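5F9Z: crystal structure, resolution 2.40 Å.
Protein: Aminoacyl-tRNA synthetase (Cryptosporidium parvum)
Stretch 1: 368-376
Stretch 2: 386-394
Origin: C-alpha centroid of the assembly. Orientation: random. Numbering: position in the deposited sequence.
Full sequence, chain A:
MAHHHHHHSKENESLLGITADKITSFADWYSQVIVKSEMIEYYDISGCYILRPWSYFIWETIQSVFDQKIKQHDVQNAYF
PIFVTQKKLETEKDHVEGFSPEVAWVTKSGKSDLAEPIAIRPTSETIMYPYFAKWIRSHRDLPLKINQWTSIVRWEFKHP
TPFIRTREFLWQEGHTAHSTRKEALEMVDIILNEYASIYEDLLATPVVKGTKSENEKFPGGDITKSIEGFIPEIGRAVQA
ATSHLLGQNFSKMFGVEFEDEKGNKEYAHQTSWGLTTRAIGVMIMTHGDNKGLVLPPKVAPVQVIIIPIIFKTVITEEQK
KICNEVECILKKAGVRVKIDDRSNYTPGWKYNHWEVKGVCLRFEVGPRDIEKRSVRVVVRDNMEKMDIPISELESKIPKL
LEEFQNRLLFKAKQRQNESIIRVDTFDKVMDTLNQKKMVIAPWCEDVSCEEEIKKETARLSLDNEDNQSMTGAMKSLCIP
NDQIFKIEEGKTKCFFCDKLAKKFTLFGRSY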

# COMPACT_ATOMS: atom_id res chain seq x y z
N ARG A 368 21.00 34.82 -11.27
CA ARG A 368 20.90 34.47 -12.68
C ARG A 368 19.48 34.05 -13.06
O ARG A 368 19.03 34.31 -14.18
CB ARG A 368 21.89 33.35 -13.02
N ASP A 369 18.76 33.40 -12.13
CA ASP A 369 17.39 32.99 -12.42
C ASP A 369 16.45 34.19 -12.43
O ASP A 369 15.53 34.25 -13.26
CB ASP A 369 16.94 31.96 -11.39
CG ASP A 369 17.90 30.79 -11.28
OD1 ASP A 369 17.76 29.83 -12.08
OD2 ASP A 369 18.79 30.82 -10.40
N ILE A 370 16.66 35.15 -11.53
CA ILE A 370 15.85 36.36 -11.53
C ILE A 370 16.09 37.16 -12.80
O ILE A 370 15.16 37.75 -13.37
CB ILE A 370 16.17 37.21 -10.27
CG1 ILE A 370 15.95 36.38 -9.00
CG2 ILE A 370 15.31 38.47 -10.24
CD1 ILE A 370 16.48 37.05 -7.76
N GLU A 371 17.34 37.19 -13.28
CA GLU A 371 17.68 38.01 -14.43
C GLU A 371 17.04 37.48 -15.71
O GLU A 371 16.63 38.27 -16.57
CB GLU A 371 19.20 38.08 -14.57
CG GLU A 371 19.70 39.03 -15.65
CD GLU A 371 21.21 39.09 -15.70
OE1 GLU A 371 21.86 38.41 -14.88
OE2 GLU A 371 21.75 39.82 -16.56
N LYS A 372 16.95 36.16 -15.84
CA LYS A 372 16.40 35.54 -17.04
C LYS A 372 14.91 35.27 -16.95
O LYS A 372 14.32 34.79 -17.93
CB LYS A 372 17.14 34.23 -17.33
CG LYS A 372 18.65 34.36 -17.42
CD LYS A 372 19.31 33.00 -17.48
CE LYS A 372 18.92 32.24 -18.73
NZ LYS A 372 19.40 32.92 -19.97
N ARG A 373 14.28 35.58 -15.82
CA ARG A 373 12.90 35.18 -15.54
C ARG A 373 12.71 33.68 -15.80
O ARG A 373 11.81 33.25 -16.53
CB ARG A 373 11.90 36.02 -16.34
CG ARG A 373 11.70 37.42 -15.78
CD ARG A 373 10.51 38.12 -16.41
NE ARG A 373 9.28 37.33 -16.33
CZ ARG A 373 8.53 37.22 -15.24
NH1 ARG A 373 7.43 36.48 -15.26
NH2 ARG A 373 8.87 37.84 -14.12
N SER A 374 13.60 32.90 -15.20
CA SER A 374 13.60 31.45 -15.32
C SER A 374 13.92 30.86 -13.96
O SER A 374 14.29 31.57 -13.02
CB SER A 374 14.61 30.98 -16.38
OG SER A 374 15.30 29.82 -15.96
N VAL A 375 13.76 29.54 -13.84
CA VAL A 375 14.03 28.84 -12.59
C VAL A 375 14.86 27.59 -12.88
O VAL A 375 14.68 26.95 -13.92
CB VAL A 375 12.74 28.46 -11.84
CG1 VAL A 375 12.04 29.71 -11.32
CG2 VAL A 375 11.81 27.67 -12.74
N ARG A 376 15.77 27.27 -11.97
CA ARG A 376 16.57 26.06 -12.06
C ARG A 376 15.82 24.92 -11.38
O ARG A 376 15.57 24.96 -10.17
CB ARG A 376 17.94 26.26 -11.41
CG ARG A 376 18.74 24.98 -11.22
CD ARG A 376 18.97 24.26 -12.54
NE ARG A 376 19.68 25.09 -13.51
CZ ARG A 376 21.01 25.16 -13.60
NH1 ARG A 376 21.77 24.44 -12.79
NH2 ARG A 376 21.57 25.94 -14.51
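Stretch 2 386-394: MDIPISELE

Antiparallel pairing can begin at the point where a helix gives way to a strand, and this segment of an aminoacyl-tRNA synthetase illustrates how the second strand is fitted to that turn. The helix of stretch 1 closes in a Schellman motif at Arg373, whose positive phi redirects the backbone into strand 374-376. Stretch 2 runs against it as strand 386-389, at 155° between N-to-C directions and 4.6 Å at closest approach, then adopts helical phi/psi from Ile390 and enters a helix by Leu393.

Ile390 covers the most surface. Its N donates to Arg373 O at 2.9 Å, extending the ladder to the turn itself, while its CD1 lies over one face of the Arg373 guanidinium. Next comes Val375, paired with Ile388 through two backbone bonds: Val375 N to Ile388 O, 3.0 Å, and Ile388 N to Val375 O, 3.1 Å. Val375 CG2 also packs 3.6 Å from Leu393 CD2, so the strand meets the incoming helix as well. Asp387 occupies the other face of the sheet beside Arg376, its non-hydrogen-bonded partner. Here the side chains supply the link that the backbones lack, a salt bridge with Arg376 NE 3.0 Å from Asp387 OD1 and Arg376 NH2 3.1 Å from Asp387 OD2.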

# COMPACT_ATOMS: atom_id res chain seq x y z
N MET A 386 17.43 21.31 -15.38
CA MET A 386 16.94 22.07 -16.52
C MET A 386 16.57 23.47 -16.05
O MET A 386 16.34 23.71 -14.87
CB MET A 386 15.74 21.38 -17.17
CG MET A 386 14.51 21.33 -16.28
SD MET A 386 13.31 20.09 -16.81
CE MET A 386 14.22 18.59 -16.45
N ASP A 387 16.52 24.39 -17.01
CA ASP A 387 16.08 25.76 -16.77
C ASP A 387 14.79 25.99 -17.53
O ASP A 387 14.76 25.86 -18.76
CB ASP A 387 17.15 26.77 -17.19
CG ASP A 387 18.39 26.71 -16.31
OD1 ASP A 387 18.32 27.19 -15.16
OD2 ASP A 387 19.42 26.20 -16.78
N ILE A 388 13.73 26.33 -16.81
CA ILE A 388 12.40 26.54 -17.38
C ILE A 388 12.06 28.01 -17.24
O ILE A 388 12.12 28.55 -16.13
CB ILE A 388 11.33 25.67 -16.70
CG1 ILE A 388 11.75 24.20 -16.71
CG2 ILE A 388 9.99 25.84 -17.38
CD1 ILE A 388 11.91 23.62 -18.09
N PRO A 389 11.71 28.71 -18.33
CA PRO A 389 11.21 30.08 -18.19
C PRO A 389 9.94 30.11 -17.36
O PRO A 389 9.16 29.16 -17.34
CB PRO A 389 10.95 30.51 -19.64
CG PRO A 389 11.82 29.62 -20.46
CD PRO A 389 11.85 28.30 -19.74
N ILE A 390 9.75 31.23 -16.65
CA ILE A 390 8.59 31.38 -15.78
C ILE A 390 7.30 31.24 -16.59
O ILE A 390 6.31 30.67 -16.11
CB ILE A 390 8.65 32.72 -15.03
CG1 ILE A 390 9.83 32.71 -14.05
CG2 ILE A 390 7.35 32.99 -14.29
CD1 ILE A 390 10.01 34.01 -13.30
N SER A 391 7.30 31.75 -17.82
CA SER A 391 6.11 31.65 -18.67
C SER A 391 5.81 30.23 -19.10
O SER A 391 4.69 29.96 -19.57
CB SER A 391 6.28 32.54 -19.90
OG SER A 391 7.41 32.16 -20.66
N GLU A 392 6.76 29.30 -18.96
CA GLU A 392 6.56 27.91 -19.32
C GLU A 392 6.22 27.02 -18.13
O GLU A 392 5.93 25.84 -18.32
CB GLU A 392 7.80 27.36 -20.03
CG GLU A 392 8.09 27.98 -21.39
CD GLU A 392 9.26 27.32 -22.09
OE1 GLU A 392 9.81 26.34 -21.53
OE2 GLU A 392 9.63 27.77 -23.19
N LEU A 393 6.25 27.56 -16.91
CA LEU A 393 6.04 26.74 -15.72
C LEU A 393 4.63 26.17 -15.68
O LEU A 393 4.44 25.02 -15.25
CB LEU A 393 6.33 27.55 -14.46
CG LEU A 393 7.80 27.91 -14.23
CD1 LEU A 393 7.93 28.84 -13.03
CD2 LEU A 393 8.62 26.65 -14.03
N GLU A 394 3.64 26.95 -16.10
CA GLU A 394 2.25 26.50 -16.06
C GLU A 394 2.07 25.21 -16.86
O GLU A 394 1.28 24.34 -16.47
CB GLU A 394 1.33 27.59 -16.59
CG GLU A 394 -0.14 27.20 -16.63
CD GLU A 394 -0.98 28.18 -17.43
OE1 GLU A 394 -0.40 28.95 -18.22
OE2 GLU A 394 -2.22 28.17 -17.26
O HOH W 1 9.25 33.46 -18.80